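Local coordinates for DNA repair protein PprA (Deinococcus deserti, PDB 6MC8) that is a radiation-induced DNA-binding protein that probably acts in DNA damage repair and genome segregation and forms filaments, at residues A[83-87]-A[139-143]; A[165-170]-A[182-187]; A[189-195]-A[260-266]. The protein carries 2 engineered substitutions. All blocks are in the same frame, centred on the assembly; numbering follows the deposited sequence.

Contact 1: A[83-87]-A[139-143]; sequences GLLHL and EWGIL
Two loops meet near the surface without a direct hydrogen bond. Segment 83-87 carries a type I beta turn from L84 to L87, closed by L87 N to L84 O at 3.1 Å. G83 precedes it with phi/psi 80/37, angles that call for glycine. Segment 139-143 is extended from W140 to G141 (psi near 145°). The closest CA approach is H86 CA to I142 CA, 4.5 Å.

H86 (chi1 p, chi2 -76°) and W140 (chi1 m, chi2 117°) set their rings obliquely, planes at 40°, with the H86 centroid 4.3 Å from that of the five-membered ring of W140. H86 CE1 lies over a face of the indole, 3.4 Å from W140 CD1. W140 NE1 bonds to M129 O. The contact joins the loop between helix 62-80 and strand 89-95 to the long loop before helix 156-163, and I142 packs on R182 and W184 of strand 179-186.

H86 CA makes a CA-H...O contact with I142 O (3.4 Å), and H86 CB lies 3.3 Å from G141 O. One water is 2.9 Å from H86 ND1 and gives weak bonds to G83 O (3.4 Å) and G141 O (3.3 Å).

Apolar packing is L85 CB on I142 CG2, 3.7 Å, both residues with chi1 m.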
ATOM      1  N   GLY A  83      11.849   7.912 -16.785  1.00 20.22           N
ATOM      2  CA  GLY A  83      10.544   7.958 -16.160  1.00 22.71           C
ATOM      3  C   GLY A  83       9.705   6.738 -16.454  1.00 26.36           C
ATOM      4  O   GLY A  83       8.486   6.855 -16.622  1.00 23.52           O
ATOM      5  N   LEU A  84      10.331   5.566 -16.521  1.00 29.58           N
ATOM      6  CA  LEU A  84       9.650   4.325 -16.853  1.00 24.93           C
ATOM      7  C   LEU A  84       9.728   3.336 -15.696  1.00 28.38           C
ATOM      8  O   LEU A  84       9.710   2.124 -15.902  1.00 28.07           O
ATOM      9  CB  LEU A  84      10.236   3.718 -18.123  1.00 25.66           C
ATOM     10  CG  LEU A  84      10.260   4.650 -19.336  1.00 24.71           C
ATOM     11  CD1 LEU A  84      10.857   3.964 -20.555  1.00 22.08           C
ATOM     12  CD2 LEU A  84       8.898   5.222 -19.638  1.00 26.16           C
ATOM     13  N   LEU A  85       9.821   3.856 -14.471  1.00 28.21           N
ATOM     14  CA  LEU A  85       9.923   3.021 -13.281  1.00 24.34           C
ATOM     15  C   LEU A  85       8.606   2.347 -12.926  1.00 21.07           C
ATOM     16  O   LEU A  85       8.606   1.369 -12.174  1.00 21.65           O
ATOM     17  CB  LEU A  85      10.420   3.864 -12.110  1.00 26.21           C
ATOM     18  CG  LEU A  85      11.861   4.349 -12.232  1.00 26.28           C
ATOM     19  CD1 LEU A  85      12.190   5.368 -11.163  1.00 19.41           C
ATOM     20  CD2 LEU A  85      12.793   3.168 -12.133  1.00 26.76           C
ATOM     21  N   HIS A  86       7.490   2.850 -13.445  1.00 27.54           N
ATOM     22  CA  HIS A  86       6.193   2.207 -13.301  1.00 29.42           C
ATOM     23  C   HIS A  86       6.008   1.039 -14.257  1.00 30.33           C
ATOM     24  O   HIS A  86       5.017   0.312 -14.137  1.00 37.01           O
ATOM     25  CB  HIS A  86       5.082   3.229 -13.525  1.00 24.18           C
ATOM     26  CG  HIS A  86       5.029   3.761 -14.920  1.00 25.80           C
ATOM     27  ND1 HIS A  86       5.922   4.694 -15.394  1.00 28.60           N
ATOM     28  CD2 HIS A  86       4.185   3.495 -15.942  1.00 28.33           C
ATOM     29  CE1 HIS A  86       5.637   4.972 -16.651  1.00 28.56           C
ATOM     30  NE2 HIS A  86       4.586   4.259 -17.008  1.00 24.63           N
ATOM     31  N   LEU A  87       6.922   0.848 -15.198  1.00 26.00           N
ATOM     32  CA  LEU A  87       6.900  -0.268 -16.124  1.00 27.50           C
ATOM     33  C   LEU A  87       7.924  -1.308 -15.688  1.00 25.20           C
ATOM     34  O   LEU A  87       8.901  -1.000 -15.004  1.00 27.54           O
ATOM     35  CB  LEU A  87       7.200   0.202 -17.550  1.00 26.99           C
ATOM     36  CG  LEU A  87       6.263   1.261 -18.130  1.00 27.53           C
ATOM     37  CD1 LEU A  87       6.761   1.735 -19.480  1.00 22.59           C
ATOM     38  CD2 LEU A  87       4.840   0.753 -18.228  1.00 24.34           C
ATOM     39  N   GLU A 139       6.234  13.003 -15.396  1.00 36.55           N
ATOM     40  CA  GLU A 139       4.999  13.181 -14.646  1.00 40.80           C
ATOM     41  C   GLU A 139       4.406  11.882 -14.129  1.00 34.41           C
ATOM     42  O   GLU A 139       3.474  11.935 -13.321  1.00 35.25           O
ATOM     43  CB  GLU A 139       3.938  13.887 -15.496  1.00 44.21           C
ATOM     44  CG  GLU A 139       4.151  15.369 -15.684  1.00 44.93           C
ATOM     45  CD  GLU A 139       3.080  15.993 -16.550  1.00 54.35           C
ATOM     46  OE1 GLU A 139       2.283  15.239 -17.141  1.00 54.38           O
ATOM     47  OE2 GLU A 139       3.022  17.233 -16.628  1.00 61.52           O
ATOM     48  N   TRP A 140       4.901  10.731 -14.579  1.00 32.04           N
ATOM     49  CA  TRP A 140       4.363   9.468 -14.099  1.00 32.96           C
ATOM     50  C   TRP A 140       4.733   9.246 -12.641  1.00 31.01           C
ATOM     51  O   TRP A 140       5.816   9.625 -12.191  1.00 29.75           O
ATOM     52  CB  TRP A 140       4.885   8.275 -14.904  1.00 35.69           C
ATOM     53  CG  TRP A 140       4.543   8.202 -16.359  1.00 37.56           C
ATOM     54  CD1 TRP A 140       5.416   8.237 -17.399  1.00 31.92           C
ATOM     55  CD2 TRP A 140       3.237   8.115 -16.935  1.00 31.68           C
ATOM     56  NE1 TRP A 140       4.745   8.137 -18.585  1.00 31.02           N
ATOM     57  CE2 TRP A 140       3.403   8.069 -18.329  1.00 32.94           C
ATOM     58  CE3 TRP A 140       1.947   8.062 -16.410  1.00 29.80           C
ATOM     59  CZ2 TRP A 140       2.328   7.982 -19.205  1.00 33.41           C
ATOM     60  CZ3 TRP A 140       0.884   7.971 -17.278  1.00 34.57           C
ATOM     61  CH2 TRP A 140       1.079   7.933 -18.660  1.00 32.51           C
ATOM     62  N   GLY A 141       3.819   8.627 -11.905  1.00 26.29           N
ATOM     63  CA  GLY A 141       4.171   8.060 -10.630  1.00 24.54           C
ATOM     64  C   GLY A 141       4.828   6.702 -10.793  1.00 25.59           C
ATOM     65  O   GLY A 141       4.547   5.953 -11.722  1.00 25.10           O
ATOM     66  N   ILE A 142       5.734   6.398  -9.868  1.00 26.41           N
ATOM     67  CA  ILE A 142       6.421   5.112  -9.882  1.00 27.12           C
ATOM     68  C   ILE A 142       5.480   4.007  -9.422  1.00 28.07           C
ATOM     69  O   ILE A 142       5.385   2.943 -10.044  1.00 28.97           O
ATOM     70  CB  ILE A 142       7.679   5.189  -9.004  1.00 23.94           C
ATOM     71  CG1 ILE A 142       8.591   6.288  -9.531  1.00 25.59           C
ATOM     72  CG2 ILE A 142       8.392   3.857  -8.969  1.00 17.18           C
ATOM     73  CD1 ILE A 142       9.677   6.650  -8.607  1.00 25.41           C
ATOM     74  N   LEU A 143       4.768   4.253  -8.336  1.00 30.05           N
ATOM     75  CA  LEU A 143       3.739   3.359  -7.843  1.00 30.88           C
ATOM     76  C   LEU A 143       2.516   3.435  -8.753  1.00 33.97           C
ATOM     77  O   LEU A 143       2.450   4.276  -9.652  1.00 31.11           O
ATOM     78  CB  LEU A 143       3.405   3.739  -6.401  1.00 21.94           C
ATOM     79  CG  LEU A 143       4.509   3.570  -5.365  1.00 22.87           C
ATOM     80  CD1 LEU A 143       3.991   3.993  -4.018  1.00 21.74           C
ATOM     81  CD2 LEU A 143       5.003   2.148  -5.332  1.00 22.52           C
TER
HETATM   82  O   HOH W   1       7.288   6.384 -13.501  1.00 29.98           O

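Contact 2: A[165-170]-A[182-187]; sequences ARDFET and RTWRQG
Segments 165-170 and 182-187 run antiparallel. E169 and W184 form a non-hydrogen-bonded pair, CA-CA 4.0 Å. On one flank R185 N donates to F168 O (3.0 Å), while the return bond F168 N to R185 O is weak (3.4 Å). On the other, T170 N donates to T183 O (2.8 Å). G187 (phi 74°) ends the second segment.

T170 (chi1 p) accepts T183 N at OG1, 2.9 Å. D167 (chi1 m) accepts G187 N at OD1, a short 2.5 Å, and a water donates to D167 OD1 (3.3 Å) and G187 O (2.7 Å). The F168 ring (chi1 p) has R185 N and W184 CA over one face, and F168 CE1 lies 3.3 Å from R185 NH1. The R185 guanidinium (chi1 t, chi2 t, chi3 m) bonds to L161 O, I162 O and G271 O. R166 reaches P144 O of the second subunit.

This is the open end of the beta hairpin 168-176/179-186. D167 and T170 side chains accept backbone NH groups, so the pairing does not rest on backbone bonds alone.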
ATOM      1  N   ALA A 165       4.820   4.008   7.829  1.00 36.35           N
ATOM      2  CA  ALA A 165       3.881   3.769   6.751  1.00 30.30           C
ATOM      3  C   ALA A 165       4.248   2.528   5.948  1.00 25.92           C
ATOM      4  O   ALA A 165       5.334   1.960   6.064  1.00 29.13           O
ATOM      5  CB  ALA A 165       3.802   4.987   5.833  1.00 29.40           C
ATOM      6  N   ARG A 166       3.294   2.113   5.126  1.00 23.62           N
ATOM      7  CA  ARG A 166       3.440   1.128   4.065  1.00 33.44           C
ATOM      8  C   ARG A 166       3.868   1.868   2.805  1.00 28.11           C
ATOM      9  O   ARG A 166       4.648   2.819   2.911  1.00 33.90           O
ATOM     10  CB  ARG A 166       2.151   0.338   3.888  1.00 26.98           C
ATOM     11  CG  ARG A 166       1.838  -0.512   5.105  1.00 31.60           C
ATOM     12  CD  ARG A 166       0.437  -1.062   5.080  1.00 35.08           C
ATOM     13  NE  ARG A 166       0.113  -1.764   6.316  1.00 38.02           N
ATOM     14  CZ  ARG A 166       0.122  -3.082   6.459  1.00 36.68           C
ATOM     15  NH1 ARG A 166       0.390  -3.860   5.426  1.00 29.92           N
ATOM     16  NH2 ARG A 166      -0.178  -3.621   7.627  1.00 34.82           N
ATOM     17  N   ASP A 167       3.519   1.339   1.629  1.00 23.03           N
ATOM     18  CA  ASP A 167       3.825   1.981   0.353  1.00 27.87           C
ATOM     19  C   ASP A 167       3.443   3.458   0.332  1.00 33.97           C
ATOM     20  O   ASP A 167       2.328   3.836   0.690  1.00 38.37           O
ATOM     21  CB  ASP A 167       3.103   1.284  -0.799  1.00 23.28           C
ATOM     22  CG  ASP A 167       3.507  -0.158  -0.961  1.00 31.65           C
ATOM     23  OD1 ASP A 167       4.540  -0.561  -0.399  1.00 29.06           O
ATOM     24  OD2 ASP A 167       2.811  -0.877  -1.701  1.00 33.57           O
ATOM     25  N   PHE A 168       4.402   4.295  -0.048  1.00 35.55           N
ATOM     26  CA  PHE A 168       4.188   5.724  -0.202  1.00 31.90           C
ATOM     27  C   PHE A 168       5.063   6.190  -1.354  1.00 27.34           C
ATOM     28  O   PHE A 168       5.945   5.461  -1.803  1.00 25.65           O
ATOM     29  CB  PHE A 168       4.509   6.502   1.090  1.00 27.97           C
ATOM     30  CG  PHE A 168       5.978   6.586   1.412  1.00 32.88           C
ATOM     31  CD1 PHE A 168       6.619   5.550   2.064  1.00 29.97           C
ATOM     32  CD2 PHE A 168       6.709   7.727   1.105  1.00 29.63           C
ATOM     33  CE1 PHE A 168       7.967   5.634   2.362  1.00 29.36           C
ATOM     34  CE2 PHE A 168       8.050   7.806   1.399  1.00 26.92           C
ATOM     35  CZ  PHE A 168       8.677   6.761   2.031  1.00 27.92           C
ATOM     36  N   GLU A 169       4.801   7.388  -1.850  1.00 27.07           N
ATOM     37  CA  GLU A 169       5.670   7.891  -2.933  1.00 24.67           C
ATOM     38  C   GLU A 169       5.657   9.402  -2.852  1.00 23.61           C
ATOM     39  O   GLU A 169       4.621   9.960  -2.696  1.00 24.64           O
ATOM     40  CB  GLU A 169       5.135   7.525  -4.310  1.00 23.55           C
ATOM     41  CG  GLU A 169       5.953   8.091  -5.427  1.00 25.10           C
ATOM     42  CD  GLU A 169       5.467   7.696  -6.788  1.00 22.98           C
ATOM     43  OE1 GLU A 169       4.486   6.930  -6.865  1.00 26.15           O
ATOM     44  OE2 GLU A 169       6.065   8.152  -7.783  1.00 28.08           O
ATOM     45  N   THR A 170       6.810  10.020  -2.896  1.00 26.39           N
ATOM     46  CA  THR A 170       6.850  11.497  -2.901  1.00 27.59           C
ATOM     47  C   THR A 170       6.930  12.019  -4.330  1.00 28.18           C
ATOM     48  O   THR A 170       7.311  11.299  -5.238  1.00 26.82           O
ATOM     49  CB  THR A 170       7.947  12.106  -2.036  1.00 22.69           C
ATOM     50  OG1 THR A 170       9.200  11.879  -2.641  1.00 28.06           O
ATOM     51  CG2 THR A 170       8.012  11.535  -0.652  1.00 26.77           C
ATOM     52  N   ARG A 182      13.189  12.264  -5.141  1.00 25.24           N
ATOM     53  CA  ARG A 182      11.945  11.688  -4.654  1.00 29.08           C
ATOM     54  C   ARG A 182      12.221  10.349  -3.987  1.00 28.13           C
ATOM     55  O   ARG A 182      13.213   9.681  -4.279  1.00 27.33           O
ATOM     56  CB  ARG A 182      10.910  11.528  -5.776  1.00 22.77           C
ATOM     57  CG  ARG A 182      11.316  10.630  -6.921  1.00 22.57           C
ATOM     58  CD  ARG A 182      10.251  10.673  -7.989  1.00 20.49           C
ATOM     59  NE  ARG A 182      10.614   9.946  -9.196  1.00 25.58           N
ATOM     60  CZ  ARG A 182       9.832   9.846 -10.262  1.00 29.48           C
ATOM     61  NH1 ARG A 182       8.643  10.421 -10.263  1.00 23.15           N
ATOM     62  NH2 ARG A 182      10.236   9.175 -11.327  1.00 26.53           N
ATOM     63  N   THR A 183      11.324   9.969  -3.085  1.00 28.83           N
ATOM     64  CA  THR A 183      11.470   8.795  -2.238  1.00 27.05           C
ATOM     65  C   THR A 183      10.181   7.987  -2.282  1.00 26.14           C
ATOM     66  O   THR A 183       9.090   8.556  -2.217  1.00 25.41           O
ATOM     67  CB  THR A 183      11.806   9.219  -0.794  1.00 30.63           C
ATOM     68  OG1 THR A 183      13.090   9.853  -0.769  1.00 27.89           O
ATOM     69  CG2 THR A 183      11.793   8.040   0.172  1.00 24.00           C
ATOM     70  N   TRP A 184      10.302   6.667  -2.417  1.00 27.60           N
ATOM     71  CA  TRP A 184       9.116   5.829  -2.423  1.00 21.43           C
ATOM     72  C   TRP A 184       9.416   4.475  -1.799  1.00 25.04           C
ATOM     73  O   TRP A 184      10.556   4.007  -1.800  1.00 24.00           O
ATOM     74  CB  TRP A 184       8.562   5.667  -3.844  1.00 21.10           C
ATOM     75  CG  TRP A 184       9.361   4.819  -4.787  1.00 23.16           C
ATOM     76  CD1 TRP A 184       9.096   3.536  -5.148  1.00 18.57           C
ATOM     77  CD2 TRP A 184      10.564   5.186  -5.467  1.00 25.46           C
ATOM     78  NE1 TRP A 184      10.037   3.088  -6.032  1.00 23.86           N
ATOM     79  CE2 TRP A 184      10.956   4.080  -6.242  1.00 26.51           C
ATOM     80  CE3 TRP A 184      11.348   6.343  -5.497  1.00 26.39           C
ATOM     81  CZ2 TRP A 184      12.089   4.099  -7.048  1.00 21.31           C
ATOM     82  CZ3 TRP A 184      12.473   6.355  -6.294  1.00 23.58           C
ATOM     83  CH2 TRP A 184      12.836   5.239  -7.052  1.00 20.98           C
ATOM     84  N   ARG A 185       8.373   3.865  -1.243  1.00 22.76           N
ATOM     85  CA  ARG A 185       8.406   2.497  -0.749  1.00 26.48           C
ATOM     86  C   ARG A 185       7.436   1.648  -1.558  1.00 24.36           C
ATOM     87  O   ARG A 185       6.305   2.067  -1.811  1.00 24.56           O
ATOM     88  CB  ARG A 185       8.053   2.424   0.745  1.00 30.45           C
ATOM     89  CG  ARG A 185       7.955   0.998   1.283  1.00 28.80           C
ATOM     90  CD  ARG A 185       7.694   0.907   2.769  1.00 26.15           C
ATOM     91  NE  ARG A 185       8.869   1.258   3.548  1.00 29.88           N
ATOM     92  CZ  ARG A 185       8.938   2.298   4.361  1.00 30.36           C
ATOM     93  NH1 ARG A 185       7.889   3.086   4.514  1.00 36.57           N
ATOM     94  NH2 ARG A 185      10.052   2.544   5.029  1.00 28.91           N
ATOM     95  N   GLN A 186       7.888   0.472  -1.982  1.00 24.97           N
ATOM     96  CA  GLN A 186       7.023  -0.523  -2.601  1.00 28.66           C
ATOM     97  C   GLN A 186       7.269  -1.851  -1.903  1.00 27.13           C
ATOM     98  O   GLN A 186       8.291  -2.502  -2.142  1.00 30.76           O
ATOM     99  CB  GLN A 186       7.273  -0.637  -4.101  1.00 24.57           C
ATOM    100  CG  GLN A 186       6.264  -1.517  -4.798  1.00 27.38           C
ATOM    101  CD  GLN A 186       6.492  -1.594  -6.282  1.00 45.08           C
ATOM    102  OE1 GLN A 186       7.465  -1.053  -6.798  1.00 53.74           O
ATOM    103  NE2 GLN A 186       5.588  -2.257  -6.985  1.00 58.43           N
ATOM    104  N   GLY A 187       6.339  -2.247  -1.042  1.00 27.29           N
ATOM    105  CA  GLY A 187       6.490  -3.462  -0.271  1.00 25.74           C
ATOM    106  C   GLY A 187       7.501  -3.318   0.842  1.00 28.78           C
ATOM    107  O   GLY A 187       7.305  -2.532   1.770  1.00 34.84           O
TER
HETATM  108  O   HOH W   2       5.075  -1.335   2.736  1.00 27.97           O

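Contact 3: A[189-195]-A[260-266]; sequences TLAVEVH and SSAVVRE
Antiparallel strands 189-195 and 261-266 have directions 164° apart and axes 4.6 Å apart at closest. L190, V192, V194, A262, V264 and E266 point to one face, A191, E193, H195, S261, V263 and R265 to the other. S260 O makes a CA-H...O contact with H195 CA (3.4 Å). S261 (chi1 m) bridges H195 and E193, both chi1 t: H195 ND1 donates to S261 OG (2.7 Å), which donates to E193 OE2 (3.0 Å); E193 OE1 pairs with R182. A262 O accepts V194 N (3.1 Å); A262 N to V194 O is weak (3.1 Å). V263 CG2 lies 4.1 Å from E193 CG. V264 N to V192 O and V192 N to V264 O are both 3.1 Å bonds. R265 CG packs on A191 CB (3.8 Å), its guanidinium pairing with D78. E266 N to L190 O and L190 N to E266 O are both 2.7 Å. The ladder, looser at the S261 end, makes 261-267 the outermost strand, within this chain, of a four-stranded antiparallel sheet.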
ATOM      1  N   THR A 189      10.735  -2.574   0.071  1.00 27.30           N
ATOM      2  CA  THR A 189      11.844  -1.877  -0.560  1.00 28.14           C
ATOM      3  C   THR A 189      11.648  -0.371  -0.441  1.00 28.67           C
ATOM      4  O   THR A 189      10.719   0.182  -1.033  1.00 25.51           O
ATOM      5  CB  THR A 189      11.960  -2.276  -2.029  1.00 24.01           C
ATOM      6  OG1 THR A 189      12.092  -3.696  -2.136  1.00 31.07           O
ATOM      7  CG2 THR A 189      13.168  -1.620  -2.663  1.00 26.69           C
ATOM      8  N   LEU A 190      12.521   0.287   0.313  1.00 24.08           N
ATOM      9  CA  LEU A 190      12.616   1.739   0.307  1.00 23.91           C
ATOM     10  C   LEU A 190      13.562   2.158  -0.806  1.00 28.47           C
ATOM     11  O   LEU A 190      14.604   1.533  -1.010  1.00 29.25           O
ATOM     12  CB  LEU A 190      13.120   2.277   1.648  1.00 26.61           C
ATOM     13  CG  LEU A 190      13.201   3.799   1.787  1.00 21.27           C
ATOM     14  CD1 LEU A 190      11.822   4.416   1.755  1.00 21.86           C
ATOM     15  CD2 LEU A 190      13.948   4.209   3.028  1.00 23.82           C
ATOM     16  N   ALA A 191      13.196   3.205  -1.532  1.00 22.07           N
ATOM     17  CA  ALA A 191      13.987   3.640  -2.669  1.00 25.76           C
ATOM     18  C   ALA A 191      13.997   5.156  -2.767  1.00 25.11           C
ATOM     19  O   ALA A 191      13.053   5.823  -2.339  1.00 27.39           O
ATOM     20  CB  ALA A 191      13.459   3.033  -3.955  1.00 20.59           C
ATOM     21  N   VAL A 192      15.072   5.692  -3.331  1.00 23.97           N
ATOM     22  CA  VAL A 192      15.227   7.126  -3.528  1.00 26.76           C
ATOM     23  C   VAL A 192      15.900   7.359  -4.878  1.00 25.18           C
ATOM     24  O   VAL A 192      16.830   6.637  -5.256  1.00 25.66           O
ATOM     25  CB  VAL A 192      15.998   7.780  -2.356  1.00 22.64           C
ATOM     26  CG1 VAL A 192      17.356   7.158  -2.146  1.00 22.81           C
ATOM     27  CG2 VAL A 192      16.132   9.277  -2.547  1.00 30.07           C
ATOM     28  N   GLU A 193      15.376   8.317  -5.636  1.00 27.38           N
ATOM     29  CA  GLU A 193      15.913   8.696  -6.932  1.00 19.36           C
ATOM     30  C   GLU A 193      16.481  10.099  -6.825  1.00 23.42           C
ATOM     31  O   GLU A 193      15.872  10.968  -6.201  1.00 23.69           O
ATOM     32  CB  GLU A 193      14.833   8.642  -8.014  1.00 18.02           C
ATOM     33  CG  GLU A 193      15.323   8.979  -9.410  1.00 18.22           C
ATOM     34  CD  GLU A 193      14.225   8.936 -10.440  1.00 22.17           C
ATOM     35  OE1 GLU A 193      13.067   8.680 -10.067  1.00 27.40           O
ATOM     36  OE2 GLU A 193      14.517   9.156 -11.626  1.00 21.86           O
ATOM     37  N   VAL A 194      17.652  10.309  -7.411  1.00 23.15           N
ATOM     38  CA  VAL A 194      18.274  11.621  -7.526  1.00 20.17           C
ATOM     39  C   VAL A 194      18.479  11.902  -9.006  1.00 22.66           C
ATOM     40  O   VAL A 194      19.138  11.125  -9.702  1.00 24.68           O
ATOM     41  CB  VAL A 194      19.597  11.678  -6.744  1.00 25.03           C
ATOM     42  CG1 VAL A 194      20.376  12.900  -7.104  1.00 27.77           C
ATOM     43  CG2 VAL A 194      19.319  11.682  -5.262  1.00 27.19           C
ATOM     44  N   HIS A 195      17.917  13.006  -9.485  1.00 24.25           N
ATOM     45  CA  HIS A 195      17.794  13.276 -10.911  1.00 21.09           C
ATOM     46  C   HIS A 195      18.358  14.642 -11.267  1.00 23.68           C
ATOM     47  O   HIS A 195      17.933  15.656 -10.711  1.00 24.54           O
ATOM     48  CB  HIS A 195      16.333  13.205 -11.333  1.00 20.42           C
ATOM     49  CG  HIS A 195      16.100  13.504 -12.777  1.00 24.76           C
ATOM     50  ND1 HIS A 195      16.369  12.600 -13.778  1.00 19.80           N
ATOM     51  CD2 HIS A 195      15.613  14.608 -13.388  1.00 23.00           C
ATOM     52  CE1 HIS A 195      16.058  13.134 -14.944  1.00 22.98           C
ATOM     53  NE2 HIS A 195      15.601  14.353 -14.735  1.00 24.15           N
ATOM     54  N   SER A 260      20.915  10.447 -16.438  1.00 18.50           N
ATOM     55  CA  SER A 260      20.249  11.552 -15.772  1.00 23.22           C
ATOM     56  C   SER A 260      19.801  11.244 -14.351  1.00 22.79           C
ATOM     57  O   SER A 260      19.464  12.178 -13.621  1.00 22.41           O
ATOM     58  CB  SER A 260      19.031  12.021 -16.583  1.00 19.23           C
ATOM     59  OG  SER A 260      18.014  11.044 -16.597  1.00 22.04           O
ATOM     60  N   SER A 261      19.796   9.984 -13.930  1.00 19.56           N
ATOM     61  CA  SER A 261      19.338   9.645 -12.594  1.00 22.15           C
ATOM     62  C   SER A 261      20.275   8.632 -11.953  1.00 23.33           C
ATOM     63  O   SER A 261      21.213   8.135 -12.574  1.00 18.00           O
ATOM     64  CB  SER A 261      17.905   9.101 -12.604  1.00 18.62           C
ATOM     65  OG  SER A 261      16.980  10.095 -12.987  1.00 21.18           O
ATOM     66  N   ALA A 262      20.012   8.360 -10.679  1.00 22.54           N
ATOM     67  CA  ALA A 262      20.660   7.306  -9.918  1.00 16.73           C
ATOM     68  C   ALA A 262      19.723   6.894  -8.796  1.00 24.11           C
ATOM     69  O   ALA A 262      19.197   7.746  -8.078  1.00 27.63           O
ATOM     70  CB  ALA A 262      22.010   7.756  -9.352  1.00 16.96           C
ATOM     71  N   VAL A 263      19.505   5.590  -8.656  1.00 24.95           N
ATOM     72  CA  VAL A 263      18.531   5.050  -7.717  1.00 17.16           C
ATOM     73  C   VAL A 263      19.249   4.157  -6.713  1.00 22.37           C
ATOM     74  O   VAL A 263      20.032   3.283  -7.097  1.00 20.90           O
ATOM     75  CB  VAL A 263      17.420   4.271  -8.452  1.00 19.28           C
ATOM     76  CG1 VAL A 263      16.415   3.702  -7.471  1.00 20.67           C
ATOM     77  CG2 VAL A 263      16.727   5.154  -9.470  1.00 17.64           C
ATOM     78  N   VAL A 264      18.985   4.381  -5.428  1.00 22.52           N
ATOM     79  CA  VAL A 264      19.469   3.524  -4.352  1.00 23.33           C
ATOM     80  C   VAL A 264      18.264   2.883  -3.678  1.00 26.13           C
ATOM     81  O   VAL A 264      17.300   3.574  -3.333  1.00 29.88           O
ATOM     82  CB  VAL A 264      20.324   4.307  -3.340  1.00 24.73           C
ATOM     83  CG1 VAL A 264      20.739   3.423  -2.184  1.00 32.26           C
ATOM     84  CG2 VAL A 264      21.550   4.859  -4.012  1.00 26.06           C
ATOM     85  N   ARG A 265      18.314   1.564  -3.502  1.00 22.96           N
ATOM     86  CA  ARG A 265      17.225   0.806  -2.907  1.00 25.37           C
ATOM     87  C   ARG A 265      17.696   0.097  -1.644  1.00 26.65           C
ATOM     88  O   ARG A 265      18.880  -0.205  -1.483  1.00 28.77           O
ATOM     89  CB  ARG A 265      16.661  -0.215  -3.896  1.00 25.86           C
ATOM     90  CG  ARG A 265      15.942   0.415  -5.067  1.00 30.94           C
ATOM     91  CD  ARG A 265      15.452  -0.626  -6.042  1.00 28.06           C
ATOM     92  NE  ARG A 265      14.756  -0.030  -7.173  1.00 25.98           N
ATOM     93  CZ  ARG A 265      15.348   0.356  -8.295  1.00 24.17           C
ATOM     94  NH1 ARG A 265      16.655   0.220  -8.440  1.00 27.11           N
ATOM     95  NH2 ARG A 265      14.633   0.886  -9.269  1.00 24.77           N
ATOM     96  N   GLU A 266      16.751  -0.156  -0.744  1.00 31.74           N
ATOM     97  CA  GLU A 266      17.021  -0.822   0.519  1.00 29.69           C
ATOM     98  C   GLU A 266      15.830  -1.681   0.910  1.00 32.10           C
ATOM     99  O   GLU A 266      14.698  -1.199   0.964  1.00 32.85           O
ATOM    100  CB  GLU A 266      17.314   0.184   1.628  1.00 31.87           C
ATOM    101  CG  GLU A 266      17.633  -0.458   2.960  1.00 40.74           C
ATOM    102  CD  GLU A 266      18.941  -1.216   2.954  1.00 40.73           C
ATOM    103  OE1 GLU A 266      19.873  -0.814   2.234  1.00 46.71           O
ATOM    104  OE2 GLU A 266      19.029  -2.234   3.659  1.00 53.09           O
TER

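Overall arrangement
Contacts 2 and 3 belong to one antiparallel sheet, ordered 168-176, 179-186, 189-195, 261-267. Their centres are 12 Å apart. Strands 179-186 and 189-195 are neighbours in it and join the two contacts: W184 O lies 2.8 Å from A191 N, a probable hydrogen bond, and R182 NE makes a salt bridge to E193 OE1 at 2.9 Å. Contact 1 lies about 13 Å, centre to centre, from each. Its loops touch the sheet at several points. E169 of contact 2 receives probable hydrogen bonds from I142 N to OE2 (2.7 Å) and L143 N to OE1 (3.1 Å). L85 CD1 packs on E193 OE1 of contact 3 at 3.6 Å.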